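Local coordinates for protein ferredoxin (PDB 4LTU) that probably carries electrons between redox partners through a single [2Fe-2S] cluster, as a ferredoxin of the adrenodoxin/putidaredoxin family, at residues A[17-20]-A[21-24]. Residues are numbered along the deposited sequence; the frame is centred on the assembly and turned at random.
Sequences DAAI and GDSA
Asp22 reaches back across a tight turn to Ala19 and closes it with a side-chain to backbone hydrogen bond. Ala19 N donates to Asp22 OD2 at 3.0 Å, with an N-H...O angle of 158°; the donor stands above the carboxylate, well out of its plane. The aspartate can fold back in this way because its CG lies anti to its own carbonyl carbon (chi1 -58°), which swings the carboxylate alongside the start of the turn. A second bond, weak and long, runs the other way between the main chains, from Asp22 N to Ala19 O at 3.4 Å, so the two residues grip each other through both backbone and side chain.

Van der Waals contact adds little. The methyl of Ala19 lies beside the carboxylate, its CB 3.6 Å from Asp22 OD2, and Ala18 CA approaches the same oxygen at 3.8 Å.

Residues 19-22 form a type II beta turn, and Gly21 takes its third position with a positive phi of 100°, where a side chain would collide with the carbonyl oxygen of Ile20. Backbone hydrogen bonds of Gly21 and Asp22 with Ile91 tie the turn to a neighbouring loop. The turn lies in the loop joining strand 13-17 to helix 24-29, whose N-cap, Ser23, bonds through OG to Phe26 N. The side chain of Asp22 is about 13 Å from the [2Fe-2S] cluster. With an alanine at Asp22, the N-H of Ala19 would probably lose its carboxylate acceptor, and the link between the turn's ends would rest mainly on the weak main-chain bond. A fairly straight N-H bond to a carboxylate oxygen thus supplements a weak turn bond, although its donor sits above the carboxylate rather than in its plane.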
# COMPACT_ATOMS: atom_id res chain seq x y z
N ASP A 17 -12.92 0.75 4.44
CA ASP A 17 -12.78 1.37 5.75
C ASP A 17 -11.44 0.99 6.38
O ASP A 17 -10.86 -0.07 6.11
CB ASP A 17 -13.94 0.95 6.64
CG ASP A 17 -15.28 1.19 5.98
OD1 ASP A 17 -16.01 2.07 6.45
OD2 ASP A 17 -15.59 0.52 4.96
N ALA A 18 -10.94 1.89 7.21
CA ALA A 18 -9.74 1.66 7.94
C ALA A 18 -9.83 2.51 9.19
O ALA A 18 -10.28 3.65 9.15
CB ALA A 18 -8.52 2.05 7.11
N ALA A 19 -9.44 1.93 10.31
CA ALA A 19 -9.39 2.69 11.55
C ALA A 19 -8.05 3.40 11.52
O ALA A 19 -7.18 3.06 10.71
CB ALA A 19 -9.48 1.73 12.74
N ILE A 20 -7.88 4.39 12.39
CA ILE A 20 -6.62 5.02 12.60
C ILE A 20 -5.69 3.94 13.17
O ILE A 20 -6.07 3.19 14.07
CB ILE A 20 -6.77 6.21 13.57
CG1 ILE A 20 -7.86 7.17 13.07
CG2 ILE A 20 -5.45 6.97 13.71
CD1 ILE A 20 -8.17 8.33 14.01
N GLY A 21 -4.49 3.83 12.58
CA GLY A 21 -3.50 2.86 13.04
C GLY A 21 -3.38 1.58 12.21
O GLY A 21 -2.32 0.95 12.21
N ASP A 22 -4.47 1.17 11.56
CA ASP A 22 -4.37 0.06 10.62
C ASP A 22 -3.36 0.44 9.56
O ASP A 22 -3.30 1.60 9.12
CB ASP A 22 -5.70 -0.27 9.93
CG ASP A 22 -6.83 -0.61 10.90
OD1 ASP A 22 -6.58 -0.84 12.09
OD2 ASP A 22 -7.98 -0.65 10.46
N SER A 23 -2.55 -0.53 9.17
CA SER A 23 -1.80 -0.40 7.95
C SER A 23 -2.80 -0.50 6.79
O SER A 23 -3.92 -0.98 6.97
CB SER A 23 -0.74 -1.49 7.88
OG SER A 23 -1.36 -2.73 7.65
N ALA A 24 -2.38 -0.04 5.61
CA ALA A 24 -3.16 -0.11 4.37
C ALA A 24 -3.38 -1.55 3.94
O ALA A 24 -4.39 -1.87 3.30
CB ALA A 24 -2.46 0.70 3.25